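Local atomic coordinates of GMP reductase (Trypanosoma brucei brucei, PDB entry 6JIG), a protein that probably catalyses the irreversible NADPH-dependent deamination of GMP to IMP, with paired CBS domains that bind guanine nucleotides and mediate allosteric regulation. Residues R244-R247 and L248-G252; L267-N270 and M271-L275. The protein carries 1 engineered substitution. One frame throughout, in Å; residues are numbered along the deposited sequence.

Interaction 1: residues R244-R247 and L248-G252; sequences RAIR and LVEAG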
ATOM      1  N   ARG A 244     -29.562  -0.862 -42.429  1.00 47.59           N
ATOM      2  CA  ARG A 244     -29.493  -1.705 -41.239  1.00 43.91           C
ATOM      3  C   ARG A 244     -30.854  -1.806 -40.557  1.00 40.87           C
ATOM      4  O   ARG A 244     -31.300  -2.898 -40.191  1.00 38.37           O
ATOM      5  CB  ARG A 244     -28.438  -1.148 -40.277  1.00 44.08           C
ATOM      6  CG  ARG A 244     -28.213  -1.978 -39.022  1.00 41.85           C
ATOM      7  CD  ARG A 244     -27.214  -1.288 -38.099  1.00 40.66           C
ATOM      8  NE  ARG A 244     -25.878  -1.254 -38.686  1.00 39.66           N
ATOM      9  CZ  ARG A 244     -24.937  -2.159 -38.443  1.00 42.80           C
ATOM     10  NH1 ARG A 244     -25.192  -3.166 -37.617  1.00 41.13           N
ATOM     11  NH2 ARG A 244     -23.736  -2.055 -39.004  1.00 42.22           N
ATOM     12  N   ALA A 245     -31.532  -0.670 -40.385  1.00 42.01           N
ATOM     13  CA  ALA A 245     -32.829  -0.669 -39.714  1.00 40.52           C
ATOM     14  C   ALA A 245     -33.835  -1.541 -40.451  1.00 42.31           C
ATOM     15  O   ALA A 245     -34.580  -2.316 -39.836  1.00 38.58           O
ATOM     16  CB  ALA A 245     -33.359   0.756 -39.612  1.00 40.39           C
ATOM     17  N   ILE A 246     -33.905  -1.386 -41.772  1.00 39.89           N
ATOM     18  CA  ILE A 246     -34.865  -2.165 -42.553  1.00 41.76           C
ATOM     19  C   ILE A 246     -34.621  -3.651 -42.350  1.00 37.16           C
ATOM     20  O   ILE A 246     -35.550  -4.423 -42.088  1.00 43.51           O
ATOM     21  CB  ILE A 246     -34.784  -1.779 -44.041  1.00 41.11           C
ATOM     22  CG1 ILE A 246     -35.498  -0.452 -44.289  1.00 45.12           C
ATOM     23  CG2 ILE A 246     -35.404  -2.883 -44.914  1.00 44.46           C
ATOM     24  CD1 ILE A 246     -34.913   0.355 -45.456  1.00 44.79           C
ATOM     25  N   ARG A 247     -33.358  -4.068 -42.441  1.00 39.24           N
ATOM     26  CA  ARG A 247     -33.028  -5.484 -42.317  1.00 41.04           C
ATOM     27  C   ARG A 247     -33.227  -6.005 -40.895  1.00 43.83           C
ATOM     28  O   ARG A 247     -33.613  -7.168 -40.713  1.00 38.90           O
ATOM     29  CB  ARG A 247     -31.600  -5.707 -42.810  1.00 42.63           C
ATOM     30  CG  ARG A 247     -31.480  -5.416 -44.327  1.00 45.39           C
ATOM     31  CD  ARG A 247     -30.055  -5.430 -44.845  1.00 45.39           C
ATOM     32  NE  ARG A 247     -29.382  -6.685 -44.540  1.00 46.61           N
ATOM     33  CZ  ARG A 247     -28.097  -6.920 -44.789  1.00 51.54           C
ATOM     34  NH1 ARG A 247     -27.353  -5.982 -45.364  1.00 52.65           N
ATOM     35  NH2 ARG A 247     -27.553  -8.088 -44.457  1.00 49.77           N
ATOM     36  N   LEU A 248     -32.985  -5.171 -39.878  1.00 37.58           N
ATOM     37  CA  LEU A 248     -33.271  -5.587 -38.507  1.00 37.87           C
ATOM     38  C   LEU A 248     -34.758  -5.842 -38.305  1.00 37.90           C
ATOM     39  O   LEU A 248     -35.145  -6.823 -37.655  1.00 38.00           O
ATOM     40  CB  LEU A 248     -32.789  -4.522 -37.519  1.00 37.36           C
ATOM     41  CG  LEU A 248     -31.278  -4.397 -37.330  1.00 39.19           C
ATOM     42  CD1 LEU A 248     -30.940  -3.104 -36.591  1.00 36.84           C
ATOM     43  CD2 LEU A 248     -30.749  -5.608 -36.569  1.00 39.40           C
ATOM     44  N   VAL A 249     -35.606  -4.955 -38.828  1.00 38.67           N
ATOM     45  CA  VAL A 249     -37.045  -5.151 -38.688  1.00 40.24           C
ATOM     46  C   VAL A 249     -37.477  -6.427 -39.405  1.00 41.13           C
ATOM     47  O   VAL A 249     -38.269  -7.215 -38.874  1.00 40.73           O
ATOM     48  CB  VAL A 249     -37.807  -3.912 -39.194  1.00 40.97           C
ATOM     49  CG1 VAL A 249     -39.309  -4.164 -39.203  1.00 41.02           C
ATOM     50  CG2 VAL A 249     -37.506  -2.712 -38.289  1.00 40.15           C
ATOM     51  N   GLU A 250     -36.921  -6.674 -40.597  1.00 40.95           N
ATOM     52  CA  GLU A 250     -37.201  -7.921 -41.312  1.00 43.26           C
ATOM     53  C   GLU A 250     -36.770  -9.138 -40.509  1.00 43.91           C
ATOM     54  O   GLU A 250     -37.415 -10.191 -40.580  1.00 42.11           O
ATOM     55  CB  GLU A 250     -36.495  -7.920 -42.664  1.00 47.84           C
ATOM     56  CG  GLU A 250     -37.195  -7.079 -43.700  1.00 51.03           C
ATOM     57  CD  GLU A 250     -36.349  -6.845 -44.933  1.00 56.04           C
ATOM     58  OE1 GLU A 250     -35.239  -7.429 -45.030  1.00 57.51           O
ATOM     59  OE2 GLU A 250     -36.807  -6.070 -45.804  1.00 56.63           O
ATOM     60  N   ALA A 251     -35.684  -9.017 -39.743  1.00 41.88           N
ATOM     61  CA  ALA A 251     -35.210 -10.131 -38.937  1.00 41.00           C
ATOM     62  C   ALA A 251     -36.044 -10.343 -37.684  1.00 42.39           C
ATOM     63  O   ALA A 251     -35.925 -11.400 -37.055  1.00 42.23           O
ATOM     64  CB  ALA A 251     -33.740  -9.927 -38.557  1.00 45.99           C
ATOM     65  N   GLY A 252     -36.879  -9.378 -37.304  1.00 39.90           N
ATOM     66  CA  GLY A 252     -37.787  -9.597 -36.197  1.00 39.07           C
ATOM     67  C   GLY A 252     -37.661  -8.600 -35.056  1.00 39.23           C
ATOM     68  O   GLY A 252     -38.325  -8.771 -34.027  1.00 38.78           O
TER
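L248 N donates to R244 O at 2.8 Å, and three more i to i+4 bonds follow in step: V249 N to A245 O, E250 N to I246 O and A251 N to R247 O. The helix then ends in a Schellman motif. G252, at positive phi, turns its N back to V249 O at 3.0 Å and more weakly to L248 O. At the other end, the R244 guanidinium is held by Q84 OE1 and C79 O. This last turn closes helix 239-251, which links strands 232-235 and 255-259 in a beta-alpha-beta unit of the TIM barrel. L248 lies alongside R244 and points the same way; with R244 chi1 at -177°, R244 CG is swung to within 3.8 Å of L248 CD1, while L248 CG sits 3.2 Å from R244 O. A245 and L248 pack on V235 and L256, and L248 also on A233. I246 and E250 run side by side on another flank, where the carboxylate oxygen E250 OE2 makes a van der Waals contact with the I246 CG2 methyl at 3.6 Å. R247 and E250 carry opposite charges but do not pair: R247 NE stays 5.9 Å from E250 OE1. The R247 side chain packs on I81 and C85 of helix 81-93.

Interaction 2: residues L267-N270 and M271-L275; sequences LCIN and MVKRL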
ATOM      1  N   LEU A 267     -29.165  15.357 -36.711  1.00 42.33           N
ATOM      2  CA  LEU A 267     -28.852  14.016 -37.196  1.00 45.24           C
ATOM      3  C   LEU A 267     -29.780  12.984 -36.576  1.00 43.85           C
ATOM      4  O   LEU A 267     -30.292  12.084 -37.264  1.00 40.35           O
ATOM      5  CB  LEU A 267     -27.402  13.660 -36.868  1.00 46.13           C
ATOM      6  CG  LEU A 267     -26.279  14.307 -37.685  1.00 49.48           C
ATOM      7  CD1 LEU A 267     -24.976  13.603 -37.380  1.00 52.18           C
ATOM      8  CD2 LEU A 267     -26.588  14.242 -39.159  1.00 49.67           C
ATOM      9  N   CYS A 268     -29.992  13.093 -35.264  1.00 42.32           N
ATOM     10  CA  CYS A 268     -30.855  12.136 -34.585  1.00 40.49           C
ATOM     11  C   CYS A 268     -32.313  12.404 -34.908  1.00 39.47           C
ATOM     12  O   CYS A 268     -33.078  11.475 -35.176  1.00 40.41           O
ATOM     13  CB  CYS A 268     -30.615  12.214 -33.062  1.00 39.59           C
ATOM     14  SG  CYS A 268     -31.609  11.046 -32.115  1.00 39.20           S
ATOM     15  N   ILE A 269     -32.719  13.674 -34.896  1.00 37.15           N
ATOM     16  CA  ILE A 269     -34.111  14.013 -35.181  1.00 40.80           C
ATOM     17  C   ILE A 269     -34.504  13.560 -36.585  1.00 41.77           C
ATOM     18  O   ILE A 269     -35.620  13.072 -36.817  1.00 41.05           O
ATOM     19  CB  ILE A 269     -34.322  15.526 -35.001  1.00 39.50           C
ATOM     20  CG1 ILE A 269     -34.344  15.898 -33.512  1.00 39.80           C
ATOM     21  CG2 ILE A 269     -35.581  16.003 -35.704  1.00 43.30           C
ATOM     22  CD1 ILE A 269     -34.036  17.370 -33.253  1.00 41.52           C
ATOM     23  N   ASN A 270     -33.590  13.714 -37.540  1.00 42.32           N
ATOM     24  CA  ASN A 270     -33.892  13.354 -38.920  1.00 44.46           C
ATOM     25  C   ASN A 270     -33.890  11.844 -39.119  1.00 45.21           C
ATOM     26  O   ASN A 270     -34.643  11.330 -39.955  1.00 43.68           O
ATOM     27  CB  ASN A 270     -32.897  14.038 -39.858  1.00 42.71           C
ATOM     28  CG  ASN A 270     -33.114  15.534 -39.924  1.00 42.90           C
ATOM     29  OD1 ASN A 270     -34.212  16.020 -39.645  1.00 47.46           O
ATOM     30  ND2 ASN A 270     -32.077  16.273 -40.302  1.00 45.31           N
ATOM     31  N   MET A 271     -33.067  11.117 -38.358  1.00 40.71           N
ATOM     32  CA  MET A 271     -33.128   9.661 -38.411  1.00 44.42           C
ATOM     33  C   MET A 271     -34.457   9.150 -37.863  1.00 43.09           C
ATOM     34  O   MET A 271     -35.054   8.227 -38.434  1.00 41.09           O
ATOM     35  CB  MET A 271     -31.952   9.054 -37.642  1.00 41.43           C
ATOM     36  CG  MET A 271     -31.800   7.555 -37.838  1.00 42.20           C
ATOM     37  SD  MET A 271     -31.406   7.180 -39.570  1.00 44.85           S
ATOM     38  CE  MET A 271     -31.405   5.396 -39.519  1.00 43.10           C
ATOM     39  N   VAL A 272     -34.946   9.749 -36.771  1.00 40.71           N
ATOM     40  CA  VAL A 272     -36.254   9.370 -36.236  1.00 41.85           C
ATOM     41  C   VAL A 272     -37.344   9.642 -37.265  1.00 43.93           C
ATOM     42  O   VAL A 272     -38.231   8.810 -37.491  1.00 41.67           O
ATOM     43  CB  VAL A 272     -36.549  10.117 -34.925  1.00 40.21           C
ATOM     44  CG1 VAL A 272     -37.981   9.822 -34.478  1.00 40.86           C
ATOM     45  CG2 VAL A 272     -35.559   9.715 -33.834  1.00 39.64           C
ATOM     46  N   LYS A 273     -37.311  10.828 -37.877  1.00 44.06           N
ATOM     47  CA  LYS A 273     -38.310  11.160 -38.890  1.00 45.39           C
ATOM     48  C   LYS A 273     -38.249  10.189 -40.065  1.00 44.14           C
ATOM     49  O   LYS A 273     -39.289   9.761 -40.578  1.00 44.66           O
ATOM     50  CB  LYS A 273     -38.113  12.595 -39.373  1.00 44.37           C
ATOM     51  CG  LYS A 273     -38.579  13.654 -38.375  1.00 47.45           C
ATOM     52  CD  LYS A 273     -38.338  15.061 -38.920  1.00 50.51           C
ATOM     53  CE  LYS A 273     -38.930  16.127 -37.997  1.00 54.05           C
ATOM     54  NZ  LYS A 273     -38.455  17.511 -38.326  1.00 55.38           N
ATOM     55  N   ARG A 274     -37.037   9.829 -40.497  1.00 42.11           N
ATOM     56  CA  ARG A 274     -36.890   8.885 -41.601  1.00 46.33           C
ATOM     57  C   ARG A 274     -37.454   7.518 -41.240  1.00 48.61           C
ATOM     58  O   ARG A 274     -38.115   6.872 -42.065  1.00 44.62           O
ATOM     59  CB  ARG A 274     -35.420   8.766 -41.992  1.00 46.94           C
ATOM     60  CG  ARG A 274     -35.169   8.020 -43.287  1.00 49.79           C
ATOM     61  CD  ARG A 274     -33.906   8.545 -43.980  1.00 56.46           C
ATOM     62  NE  ARG A 274     -32.801   8.688 -43.036  1.00 61.79           N
ATOM     63  CZ  ARG A 274     -32.261   9.847 -42.654  1.00 59.51           C
ATOM     64  NH1 ARG A 274     -32.709  11.001 -43.143  1.00 59.77           N
ATOM     65  NH2 ARG A 274     -31.265   9.850 -41.773  1.00 50.73           N
ATOM     66  N   LEU A 275     -37.202   7.062 -40.011  1.00 43.33           N
ATOM     67  CA  LEU A 275     -37.672   5.749 -39.590  1.00 43.92           C
ATOM     68  C   LEU A 275     -39.190   5.717 -39.458  1.00 44.91           C
ATOM     69  O   LEU A 275     -39.826   4.713 -39.802  1.00 46.24           O
ATOM     70  CB  LEU A 275     -37.008   5.353 -38.268  1.00 41.99           C
ATOM     71  CG  LEU A 275     -35.511   5.065 -38.398  1.00 43.79           C
ATOM     72  CD1 LEU A 275     -34.871   5.010 -37.020  1.00 42.12           C
ATOM     73  CD2 LEU A 275     -35.275   3.760 -39.154  1.00 40.70           C
TER
HETATM   74  O   HOH W   1     -29.648  11.232 -39.791  1.00 44.36           O
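R274 reaches back over N270 because its CG stands anti to the backbone N (chi1 -169°) and the chain folds at chi3 (46°). N270 O thus lies over one face of the guanidinium, 3.7 Å from its plane and offset toward the rim, and is already the acceptor for R274 N at 2.9 Å. M271 bends at chi2 (64°), which places its SD 3.5 Å from R274 NH2 in a weak hydrogen bond. A water in the guanidinium plane, at its edge, accepts from R274 NH2 at 2.9 Å and donates to L267 O at 2.7 Å. The same L267 O takes M271 N, which approaches from above the carbonyl plane, so two donors share this one oxygen. Farther round the helix, V272 N bonds to C268 O and K273 N to I269 O. The extended K273 lies beside I269, its CE 4.1 Å from I269 CG2. These turns belong to helix 266-277, between barrel strands 255-259 and 285-291; C268 and V272 face A288 of the latter, and L267 packs on T28 of a second subunit. With a carbonyl oxygen over one face, a weak bond to sulfur and a water relaying NH2 to L267 O, R274 is drawn back along its own helix, and its positive charge may polarise the N270 carbonyl.

How the interactions relate
Interactions 1 and 2 sit on successive outer helices of the TIM barrel, 239-251 and 266-277, joined by strand 255-259; their centres are 16 Å apart. They meet directly where A245 CB packs 3.6 Å from L275 CD2, and T281, in the loop after the second helix, touches A245 and I246 while its OG1 hydrogen-bonds L275 O. In interaction 1 the R244 side chain is about 10 Å from that of M401, a GMP-binding residue. In interaction 2 the C268 side chain lies about 13 Å from bound GMP, but only about 4 Å from that of I260, a predicted NAD(+)-binding residue.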